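Local coordinates for epidermal growth factor receptor pathway substrate 8-like protein 1 (Mus musculus, PDB 2CY5) that probably works as an adaptor in growth factor receptor signalling, its phosphotyrosine-binding domain recognising short peptide motifs of partner proteins, at residues Q49-L62 with P65-I79. Sequence-based numbering, arbitrary orientation.
Sequences QEMLLRVSPSQVTL and PVSKEELESYPLDAI
Val-60 and Tyr-74 pair through both backbone bonds, Tyr-74 N to Val-60 O at 2.7 Å and Val-60 N to Tyr-74 O at 2.9 Å, binding antiparallel strands 59-62 and 70-75 into a hairpin. Further along, a classic beta bulge sets Leu-71 and Glu-72 opposite the single residue Leu-62: Leu-62 O accepts from Leu-71 N almost head-on (2.6 Å) and from Glu-72 N on an in-plane lone pair (3.2 Å). Leu-62 CD1 meets the edge of the Tyr-74 ring, 3.8 Å from CE1. On the same face, Val-60 CG2, turned anti to its carbonyl carbon, touches Ile-79 CD1 at 3.6 Å and Leu-76 CD2 at 4.1 Å. Leu-76 CD1 lies 3.3 Å from Pro-57 O while its N bonds to Ser-58 O, and an alanine here would probably open a gap beside the 56-58 turn and deprive Val-60 CG2 of a neighbour. On the Thr-61 face, one water donates to both Gln-59 OE1 and Glu-70 OE1, and Ser-73 OG donates to Glu-70 OE2 from above the carboxylate plane. Further out, His-110 meets the Tyr-74 ring and Tyr-133 of helix 118-133 touches Leu-76. Val-60, Leu-62 and Tyr-74 thus form a largely apolar face turned inward, backed by a polar, water-linked one.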
loop_
_atom_site.group_PDB
_atom_site.type_symbol
_atom_site.label_atom_id
_atom_site.label_comp_id
_atom_site.label_asym_id
_atom_site.label_seq_id
_atom_site.Cartn_x
_atom_site.Cartn_y
_atom_site.Cartn_z
ATOM N N GLN A 49 -0.134 -2.122 -16.596
ATOM C CA GLN A 49 1.250 -1.666 -16.436
ATOM C C GLN A 49 2.106 -2.851 -16.372
ATOM O O GLN A 49 1.915 -3.676 -15.473
ATOM C CB GLN A 49 1.383 -0.861 -15.170
ATOM C CG GLN A 49 2.803 -0.441 -14.861
ATOM C CD GLN A 49 2.854 0.576 -13.674
ATOM O OE1 GLN A 49 2.037 1.517 -13.615
ATOM N NE2 GLN A 49 3.824 0.402 -12.745
ATOM N N GLU A 50 3.157 -2.946 -17.217
ATOM C CA GLU A 50 3.949 -4.169 -17.239
ATOM C C GLU A 50 4.870 -4.245 -16.071
ATOM O O GLU A 50 5.453 -3.294 -15.650
ATOM C CB GLU A 50 4.726 -4.333 -18.599
ATOM C CG GLU A 50 5.339 -5.797 -18.643
ATOM C CD GLU A 50 6.099 -6.068 -19.986
ATOM O OE1 GLU A 50 5.416 -5.893 -21.015
ATOM O OE2 GLU A 50 7.312 -6.428 -19.989
HETATM N N MSE A 51 4.983 -5.430 -15.461
HETATM C CA MSE A 51 5.841 -5.571 -14.306
HETATM C C MSE A 51 6.393 -6.995 -14.282
HETATM O O MSE A 51 5.860 -7.928 -14.885
HETATM C CB MSE A 51 4.999 -5.453 -12.986
HETATM C CG MSE A 51 4.738 -4.101 -12.499
HETATM SE SE MSE A 51 3.651 -4.231 -10.851
HETATM C CE MSE A 51 3.454 -2.222 -10.934
ATOM N N LEU A 52 7.420 -7.140 -13.518
ATOM C CA LEU A 52 8.086 -8.444 -13.235
ATOM C C LEU A 52 7.655 -8.962 -11.884
ATOM O O LEU A 52 7.982 -8.367 -10.860
ATOM C CB LEU A 52 9.575 -8.235 -13.080
ATOM C CG LEU A 52 10.479 -9.373 -13.538
ATOM C CD1 LEU A 52 9.804 -10.381 -14.479
ATOM C CD2 LEU A 52 11.648 -8.657 -14.258
ATOM N N LEU A 53 6.965 -10.104 -11.862
ATOM C CA LEU A 53 6.500 -10.683 -10.599
ATOM C C LEU A 53 7.429 -11.880 -10.223
ATOM O O LEU A 53 7.646 -12.859 -11.033
ATOM C CB LEU A 53 4.998 -11.090 -10.729
ATOM C CG LEU A 53 4.365 -11.582 -9.404
ATOM C CD1 LEU A 53 2.805 -11.793 -9.486
ATOM C CD2 LEU A 53 4.873 -13.011 -9.074
ATOM N N ARG A 54 8.111 -11.731 -9.105
ATOM C CA ARG A 54 9.039 -12.725 -8.632
ATOM C C ARG A 54 8.595 -13.512 -7.418
ATOM O O ARG A 54 8.123 -12.964 -6.434
ATOM C CB ARG A 54 10.395 -12.060 -8.491
ATOM C CG ARG A 54 11.496 -13.042 -8.053
ATOM C CD ARG A 54 12.918 -12.396 -7.810
ATOM N NE ARG A 54 13.454 -11.785 -9.038
ATOM C CZ ARG A 54 14.476 -10.905 -9.033
ATOM N NH1 ARG A 54 15.080 -10.529 -7.889
ATOM N NH2 ARG A 54 14.899 -10.380 -10.163
ATOM N N VAL A 55 8.531 -14.873 -7.517
ATOM C CA VAL A 55 8.120 -15.662 -6.335
ATOM C C VAL A 55 9.374 -16.305 -5.740
ATOM O O VAL A 55 10.121 -16.979 -6.494
ATOM C CB VAL A 55 7.211 -16.707 -6.805
ATOM C CG1 VAL A 55 6.662 -17.476 -5.692
ATOM C CG2 VAL A 55 5.998 -15.998 -7.658
ATOM N N SER A 56 9.649 -16.071 -4.470
ATOM C CA SER A 56 10.796 -16.664 -3.773
ATOM C C SER A 56 10.265 -17.371 -2.639
ATOM O O SER A 56 9.076 -17.274 -2.316
ATOM C CB SER A 56 11.762 -15.586 -3.394
ATOM O OG SER A 56 11.317 -14.968 -2.245
ATOM N N PRO A 57 11.070 -18.165 -1.922
ATOM C CA PRO A 57 10.400 -18.873 -0.834
ATOM C C PRO A 57 9.969 -18.016 0.371
ATOM O O PRO A 57 9.374 -18.541 1.228
ATOM C CB PRO A 57 11.462 -19.889 -0.321
ATOM C CG PRO A 57 12.273 -20.097 -1.668
ATOM C CD PRO A 57 12.449 -18.658 -2.156
ATOM N N SER A 58 10.405 -16.784 0.458
ATOM C CA SER A 58 9.969 -15.912 1.593
ATOM C C SER A 58 9.012 -14.789 1.214
ATOM O O SER A 58 8.436 -14.199 2.112
ATOM C CB SER A 58 11.162 -15.263 2.218
ATOM O OG SER A 58 11.813 -14.439 1.259
ATOM N N GLN A 59 8.879 -14.456 -0.087
ATOM C CA GLN A 59 8.044 -13.317 -0.545
ATOM C C GLN A 59 7.729 -13.273 -1.980
ATOM O O GLN A 59 8.372 -13.981 -2.795
ATOM C CB GLN A 59 8.686 -12.003 -0.221
ATOM C CG GLN A 59 10.017 -11.736 -0.838
ATOM C CD GLN A 59 10.613 -10.318 -0.389
ATOM O OE1 GLN A 59 11.207 -9.624 -1.188
ATOM N NE2 GLN A 59 10.415 -9.929 0.870
ATOM N N VAL A 60 6.729 -12.463 -2.315
ATOM C CA VAL A 60 6.381 -12.192 -3.702
ATOM C C VAL A 60 6.874 -10.764 -3.909
ATOM O O VAL A 60 6.574 -9.861 -3.085
ATOM C CB VAL A 60 4.851 -12.269 -3.987
ATOM C CG1 VAL A 60 4.526 -11.769 -5.374
ATOM C CG2 VAL A 60 4.441 -13.678 -3.853
ATOM N N THR A 61 7.654 -10.564 -4.946
ATOM C CA THR A 61 8.202 -9.215 -5.277
ATOM C C THR A 61 7.759 -8.713 -6.634
ATOM O O THR A 61 7.626 -9.533 -7.570
ATOM C CB THR A 61 9.729 -9.303 -5.257
ATOM O OG1 THR A 61 10.145 -9.801 -3.960
ATOM C CG2 THR A 61 10.297 -7.966 -5.460
ATOM N N LEU A 62 7.489 -7.407 -6.799
ATOM C CA LEU A 62 7.135 -6.836 -8.074
ATOM C C LEU A 62 8.285 -5.887 -8.510
ATOM O O LEU A 62 8.610 -4.915 -7.747
ATOM C CB LEU A 62 5.856 -5.986 -7.990
ATOM C CG LEU A 62 4.705 -6.882 -7.506
ATOM C CD1 LEU A 62 3.527 -6.030 -7.218
ATOM C CD2 LEU A 62 4.293 -7.772 -8.863
ATOM N N PRO A 65 10.348 -4.040 -15.113
ATOM C CA PRO A 65 10.879 -4.948 -16.130
ATOM C C PRO A 65 12.222 -4.642 -16.770
ATOM O O PRO A 65 12.841 -5.543 -17.354
ATOM C CB PRO A 65 9.749 -5.019 -17.159
ATOM C CG PRO A 65 9.080 -3.796 -17.003
ATOM C CD PRO A 65 9.021 -3.602 -15.509
ATOM N N VAL A 66 12.645 -3.390 -16.694
ATOM C CA VAL A 66 13.936 -2.983 -17.264
ATOM C C VAL A 66 14.926 -2.660 -16.188
ATOM O O VAL A 66 15.927 -3.343 -16.121
ATOM C CB VAL A 66 13.797 -1.755 -18.182
ATOM C CG1 VAL A 66 15.185 -1.362 -18.757
ATOM C CG2 VAL A 66 12.838 -2.119 -19.291
ATOM N N SER A 67 14.621 -1.652 -15.353
ATOM C CA SER A 67 15.505 -1.227 -14.301
ATOM C C SER A 67 15.745 -2.292 -13.262
ATOM O O SER A 67 16.720 -2.282 -12.546
ATOM C CB SER A 67 14.933 -0.001 -13.623
ATOM O OG SER A 67 13.743 -0.283 -12.935
ATOM N N LYS A 68 14.823 -3.229 -13.173
ATOM C CA LYS A 68 14.913 -4.288 -12.188
ATOM C C LYS A 68 14.796 -3.803 -10.750
ATOM O O LYS A 68 14.958 -4.564 -9.819
ATOM C CB LYS A 68 16.168 -5.131 -12.398
ATOM C CG LYS A 68 15.976 -6.353 -13.354
ATOM C CD LYS A 68 15.691 -5.930 -14.765
ATOM C CE LYS A 68 15.428 -7.139 -15.675
ATOM N NZ LYS A 68 15.332 -6.687 -17.100
ATOM N N GLU A 69 14.465 -2.552 -10.534
ATOM C CA GLU A 69 14.318 -2.154 -9.137
ATOM C C GLU A 69 13.019 -2.584 -8.526
ATOM O O GLU A 69 12.030 -2.640 -9.204
ATOM C CB GLU A 69 14.415 -0.682 -8.981
ATOM C CG GLU A 69 13.443 0.046 -9.776
ATOM C CD GLU A 69 13.553 1.535 -9.464
ATOM O OE1 GLU A 69 13.408 1.894 -8.242
ATOM O OE2 GLU A 69 13.797 2.325 -10.443
ATOM N N GLU A 70 13.032 -2.886 -7.245
ATOM C CA GLU A 70 11.855 -3.339 -6.548
ATOM C C GLU A 70 10.776 -2.291 -6.433
ATOM O O GLU A 70 11.057 -1.208 -5.938
ATOM C CB GLU A 70 12.192 -3.811 -5.158
ATOM C CG GLU A 70 11.043 -4.336 -4.368
ATOM C CD GLU A 70 11.542 -4.968 -3.066
ATOM O OE1 GLU A 70 12.581 -5.694 -3.099
ATOM O OE2 GLU A 70 10.899 -4.746 -2.004
ATOM N N LEU A 71 9.551 -2.639 -6.865
ATOM C CA LEU A 71 8.434 -1.739 -6.801
ATOM C C LEU A 71 7.620 -2.056 -5.597
ATOM O O LEU A 71 7.019 -1.158 -5.037
ATOM C CB LEU A 71 7.561 -1.877 -7.995
ATOM C CG LEU A 71 8.065 -1.523 -9.360
ATOM C CD1 LEU A 71 6.933 -1.740 -10.370
ATOM C CD2 LEU A 71 8.536 -0.063 -9.272
ATOM N N GLU A 72 7.558 -3.328 -5.173
ATOM C CA GLU A 72 6.772 -3.641 -3.997
ATOM C C GLU A 72 7.123 -5.069 -3.586
ATOM O O GLU A 72 7.571 -5.853 -4.447
ATOM C CB GLU A 72 5.278 -3.579 -4.358
ATOM C CG GLU A 72 4.426 -3.600 -3.092
ATOM C CD GLU A 72 4.612 -2.327 -2.174
ATOM O OE1 GLU A 72 4.604 -1.206 -2.746
ATOM O OE2 GLU A 72 4.746 -2.437 -0.901
ATOM N N SER A 73 6.936 -5.434 -2.329
ATOM C CA SER A 73 7.152 -6.787 -1.944
ATOM C C SER A 73 6.161 -7.244 -0.879
ATOM O O SER A 73 5.726 -6.519 -0.012
ATOM C CB SER A 73 8.541 -6.952 -1.439
ATOM O OG SER A 73 8.715 -6.186 -0.300
ATOM N N TYR A 74 5.725 -8.455 -0.961
ATOM C CA TYR A 74 4.822 -8.998 0.010
ATOM C C TYR A 74 5.342 -10.300 0.606
ATOM O O TYR A 74 5.357 -11.344 -0.056
ATOM C CB TYR A 74 3.506 -9.289 -0.681
ATOM C CG TYR A 74 2.929 -8.152 -1.518
ATOM C CD1 TYR A 74 3.221 -8.068 -2.886
ATOM C CD2 TYR A 74 2.120 -7.129 -0.933
ATOM C CE1 TYR A 74 2.771 -7.025 -3.678
ATOM C CE2 TYR A 74 1.639 -6.063 -1.712
ATOM C CZ TYR A 74 1.985 -6.012 -3.102
ATOM O OH TYR A 74 1.643 -4.957 -3.948
ATOM N N PRO A 75 5.780 -10.273 1.845
ATOM C CA PRO A 75 6.272 -11.469 2.520
ATOM C C PRO A 75 5.112 -12.431 2.520
ATOM O O PRO A 75 3.932 -11.987 2.580
ATOM C CB PRO A 75 6.587 -10.988 3.954
ATOM C CG PRO A 75 5.760 -9.768 4.101
ATOM C CD PRO A 75 5.746 -9.060 2.733
ATOM N N LEU A 76 5.392 -13.741 2.529
ATOM C CA LEU A 76 4.353 -14.698 2.341
ATOM C C LEU A 76 3.373 -14.655 3.459
ATOM O O LEU A 76 2.237 -14.977 3.267
ATOM C CB LEU A 76 4.970 -16.092 2.207
ATOM C CG LEU A 76 5.802 -16.213 0.875
ATOM C CD1 LEU A 76 6.236 -17.746 0.772
ATOM C CD2 LEU A 76 5.004 -15.889 -0.475
ATOM N N ASP A 77 3.816 -14.212 4.609
ATOM C CA ASP A 77 2.914 -14.098 5.795
ATOM C C ASP A 77 1.743 -13.085 5.543
ATOM O O ASP A 77 0.718 -13.208 6.125
ATOM C CB ASP A 77 3.762 -13.510 6.948
ATOM C CG ASP A 77 3.119 -13.696 8.239
ATOM O OD1 ASP A 77 3.580 -13.065 9.219
ATOM O OD2 ASP A 77 2.146 -14.507 8.228
ATOM N N ALA A 78 1.993 -12.047 4.700
ATOM C CA ALA A 78 1.028 -11.028 4.278
ATOM C C ALA A 78 0.040 -11.535 3.226
ATOM O O ALA A 78 -0.988 -10.931 3.036
ATOM C CB ALA A 78 1.829 -9.800 3.694
ATOM N N ILE A 79 0.269 -12.636 2.521
ATOM C CA ILE A 79 -0.743 -13.068 1.490
ATOM C C ILE A 79 -1.885 -13.854 2.069
ATOM O O ILE A 79 -1.681 -14.882 2.650
ATOM C CB ILE A 79 0.053 -13.882 0.362
ATOM C CG1 ILE A 79 1.168 -12.956 -0.113
ATOM C CG2 ILE A 79 -0.820 -14.352 -0.742
ATOM C CD1 ILE A 79 2.025 -13.556 -1.228
HETATM O O HOH W 1 12.441 -7.235 -0.628
#